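Local coordinates for putative HTH-type transcriptional regulator PF0864 (Pyrococcus furiosus, PDB 2IA0), which probably binds DNA in a sequence-specific manner as an AsnC-family (Lrp/AsnC) transcriptional regulator, pairing a winged helix-turn-helix domain with a dimeric alpha+beta barrel domain, at the interface of chains A and B. Numbering follows the deposited sequence. Chains: chain A/B, Putative HTH-type transcriptional regulator PF0864.

The interface of chains A and B. Residues chain A 111-113, 164, 167-168; chain B 158, 160-161, 164, 168.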
ATOM      1  N   LEU A 111      -7.241  -4.938  -4.630  1.00 14.59           N
ATOM      2  CA  LEU A 111      -5.950  -4.792  -3.950  1.00 14.86           C
ATOM      3  C   LEU A 111      -6.024  -4.616  -2.426  1.00 14.61           C
ATOM      4  O   LEU A 111      -5.069  -4.943  -1.748  1.00 15.57           O
ATOM      5  CB  LEU A 111      -4.962  -3.907  -4.730  1.00 15.45           C
ATOM      6  CG  LEU A 111      -3.960  -4.612  -5.675  1.00 16.02           C
ATOM      7  CD1 LEU A 111      -4.253  -6.083  -6.056  1.00 16.00           C
ATOM      8  CD2 LEU A 111      -3.787  -3.784  -6.888  1.00 15.46           C
ATOM      9  N   PHE A 112      -7.103  -4.138  -1.825  1.00 13.95           N
ATOM     10  CA  PHE A 112      -7.473  -2.789  -1.388  1.00 13.32           C
ATOM     11  C   PHE A 112      -8.925  -2.395  -1.354  1.00 12.79           C
ATOM     12  O   PHE A 112      -9.483  -1.958  -2.346  1.00 13.19           O
ATOM     13  CB  PHE A 112      -6.483  -1.611  -1.505  1.00 13.24           C
ATOM     14  CG  PHE A 112      -6.665  -0.595  -0.379  1.00 12.08           C
ATOM     15  CD1 PHE A 112      -5.972  -0.745   0.830  1.00 10.59           C
ATOM     16  CD2 PHE A 112      -7.585   0.466  -0.505  1.00 12.05           C
ATOM     17  CE1 PHE A 112      -6.154   0.159   1.877  1.00 11.51           C
ATOM     18  CE2 PHE A 112      -7.776   1.413   0.539  1.00 11.09           C
ATOM     19  CZ  PHE A 112      -7.065   1.252   1.738  1.00 11.75           C
ATOM     20  N   VAL A 113      -9.509  -2.569  -0.166  1.00 12.10           N
ATOM     21  CA  VAL A 113     -10.908  -2.191   0.122  1.00 11.24           C
ATOM     22  C   VAL A 113     -10.971  -1.470   1.468  1.00 11.27           C
ATOM     23  O   VAL A 113     -10.384  -1.928   2.462  1.00 11.69           O
ATOM     24  CB  VAL A 113     -11.894  -3.413   0.085  1.00 11.56           C
ATOM     25  CG1 VAL A 113     -13.333  -2.985   0.407  1.00  9.59           C
ATOM     26  CG2 VAL A 113     -11.841  -4.149  -1.306  1.00 10.29           C
ATOM     27  N   LEU A 164       3.931   0.277  -3.727  1.00 17.27           N
ATOM     28  CA  LEU A 164       2.580  -0.180  -3.259  1.00 17.07           C
ATOM     29  C   LEU A 164       2.012  -1.339  -4.069  1.00 16.33           C
ATOM     30  O   LEU A 164       1.497  -2.301  -3.504  1.00 16.04           O
ATOM     31  CB  LEU A 164       1.553   0.989  -3.252  1.00 17.60           C
ATOM     32  CG  LEU A 164       0.003   0.805  -3.286  1.00 19.12           C
ATOM     33  CD1 LEU A 164      -0.727   1.884  -2.478  1.00 20.07           C
ATOM     34  CD2 LEU A 164      -0.635   0.736  -4.733  1.00 18.10           C
ATOM     35  N   PHE A 167       3.900  -4.464  -3.546  1.00 13.94           N
ATOM     36  CA  PHE A 167       3.516  -4.969  -2.236  1.00 14.28           C
ATOM     37  C   PHE A 167       2.132  -5.694  -2.209  1.00 14.25           C
ATOM     38  O   PHE A 167       2.006  -6.780  -1.637  1.00 14.31           O
ATOM     39  CB  PHE A 167       3.592  -3.841  -1.190  1.00 13.92           C
ATOM     40  CG  PHE A 167       3.087  -4.246   0.161  1.00 15.36           C
ATOM     41  CD1 PHE A 167       3.788  -5.187   0.928  1.00 16.33           C
ATOM     42  CD2 PHE A 167       1.885  -3.721   0.655  1.00 14.17           C
ATOM     43  CE1 PHE A 167       3.298  -5.597   2.183  1.00 15.25           C
ATOM     44  CE2 PHE A 167       1.393  -4.110   1.890  1.00 11.70           C
ATOM     45  CZ  PHE A 167       2.104  -5.057   2.661  1.00 14.75           C
ATOM     46  N   LEU A 168       1.110  -5.087  -2.823  1.00 14.56           N
ATOM     47  CA  LEU A 168      -0.262  -5.592  -2.781  1.00 14.51           C
ATOM     48  C   LEU A 168      -0.549  -6.658  -3.844  1.00 14.89           C
ATOM     49  O   LEU A 168      -1.559  -7.380  -3.744  1.00 15.53           O
ATOM     50  CB  LEU A 168      -1.269  -4.426  -2.941  1.00 14.18           C
ATOM     51  CG  LEU A 168      -1.319  -3.350  -1.858  1.00 13.83           C
ATOM     52  CD1 LEU A 168      -2.249  -2.192  -2.237  1.00 15.43           C
ATOM     53  CD2 LEU A 168      -1.708  -3.932  -0.511  1.00 12.51           C
TER
ATOM     54  N   ILE B 158     -10.250  -0.349   7.237  1.00 16.29           N
ATOM     55  CA  ILE B 158      -9.736  -1.056   6.075  1.00 15.18           C
ATOM     56  C   ILE B 158     -10.147  -2.513   6.147  1.00 15.32           C
ATOM     57  O   ILE B 158      -9.859  -3.187   7.116  1.00 15.82           O
ATOM     58  CB  ILE B 158      -8.199  -0.956   5.945  1.00 14.83           C
ATOM     59  CG1 ILE B 158      -7.762   0.495   5.738  1.00 14.63           C
ATOM     60  CG2 ILE B 158      -7.711  -1.807   4.776  1.00 12.92           C
ATOM     61  CD1 ILE B 158      -6.299   0.735   6.032  1.00 18.23           C
ATOM     62  N   LYS B 160      -9.569  -4.843   3.439  1.00 15.03           N
ATOM     63  CA  LYS B 160      -8.538  -5.612   2.723  1.00 14.39           C
ATOM     64  C   LYS B 160      -7.375  -4.681   2.499  1.00 14.57           C
ATOM     65  O   LYS B 160      -7.593  -3.521   2.220  1.00 14.04           O
ATOM     66  CB  LYS B 160      -9.024  -6.106   1.357  1.00 13.85           C
ATOM     67  CG  LYS B 160      -8.096  -7.152   0.754  1.00 13.16           C
ATOM     68  CD  LYS B 160      -8.388  -7.460  -0.700  1.00 12.63           C
ATOM     69  CE  LYS B 160      -7.699  -8.780  -1.035  1.00 11.03           C
ATOM     70  NZ  LYS B 160      -8.137  -9.358  -2.335  1.00 11.50           N
ATOM     71  N   GLY B 161      -6.149  -5.183   2.666  1.00 15.73           N
ATOM     72  CA  GLY B 161      -4.929  -4.374   2.523  1.00 16.65           C
ATOM     73  C   GLY B 161      -4.556  -3.531   3.727  1.00 17.93           C
ATOM     74  O   GLY B 161      -3.910  -2.497   3.582  1.00 18.29           O
ATOM     75  N   LEU B 164      -1.039  -1.968   4.216  1.00 20.90           N
ATOM     76  CA  LEU B 164      -0.623  -0.876   3.348  1.00 20.55           C
ATOM     77  C   LEU B 164      -0.088   0.315   4.129  1.00 19.50           C
ATOM     78  O   LEU B 164       0.930   0.870   3.760  1.00 19.85           O
ATOM     79  CB  LEU B 164      -1.785  -0.461   2.434  1.00 21.17           C
ATOM     80  CG  LEU B 164      -1.780   0.889   1.712  1.00 22.84           C
ATOM     81  CD1 LEU B 164      -2.694   0.842   0.498  1.00 25.31           C
ATOM     82  CD2 LEU B 164      -2.196   2.057   2.635  1.00 25.34           C
ATOM     83  N   LEU B 168       3.623   1.826   3.848  1.00 16.43           N
ATOM     84  CA  LEU B 168       3.914   3.158   3.323  1.00 17.20           C
ATOM     85  C   LEU B 168       4.431   4.106   4.383  1.00 18.05           C
ATOM     86  O   LEU B 168       5.037   5.128   4.053  1.00 18.43           O
ATOM     87  CB  LEU B 168       2.682   3.762   2.670  1.00 16.81           C
ATOM     88  CG  LEU B 168       2.131   3.096   1.414  1.00 16.81           C
ATOM     89  CD1 LEU B 168       0.842   3.823   1.071  1.00 17.58           C
ATOM     90  CD2 LEU B 168       3.111   3.121   0.239  1.00 14.52           C
TER
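A:Phe112 meets B:Lys160, B:Ile158 and B:Leu164 across the two-fold interface of the C-terminal alpha+beta barrel domain, the dimerising module of AsnC-family regulators, and shows how one backbone bridge and one aromatic side chain can join two subunits. Strand 110-116 of chain A pairs with B:Lys160 in an antiparallel bridge. A:Val113 N donates to B:Lys160 O and B:Lys160 N donates back to A:Val113 O, each at 3.2 Å.

From CB, the side chain of A:Phe112 carries its ring past this bridge. CG passes B:Lys160 O, and A:Phe112 CD1 comes within 3.5 Å of the same carbonyl oxygen, B:Lys160 O, while also touching B:Leu164 CD1. B:Gly161 O lies in the ring plane, at the edge. Farther out, A:Phe112 CE1 touches B:Leu164 CD1 and B:Ile158 CG2, the latter at 3.8 Å, and CZ ends against B:Ile158 CG1. The side chain of A:Phe112 crosses those of B:Leu164 and B:Ile158 at about a right angle. An alanine here would probably open a gap beside B:Leu164 and B:Ile158, leaving their methyls without an aromatic partner.

B:Leu164, with CG anti to its backbone N (chi1 162°), points CD1 between the ring and helix 164-168 of chain A. B:Leu164 CD1 meets A:Leu164 CD1 at 3.7 Å, tip to tip, and lies 4.1 Å from A:Leu168 CD1, while A:Phe167 CE2 approaches the backbone of B:Leu164. On the other flank, the extended chain of B:Lys160 runs alongside the A:Leu111-A:Phe112 backbone, with B:Lys160 CD 3.7 Å from A:Phe112 N.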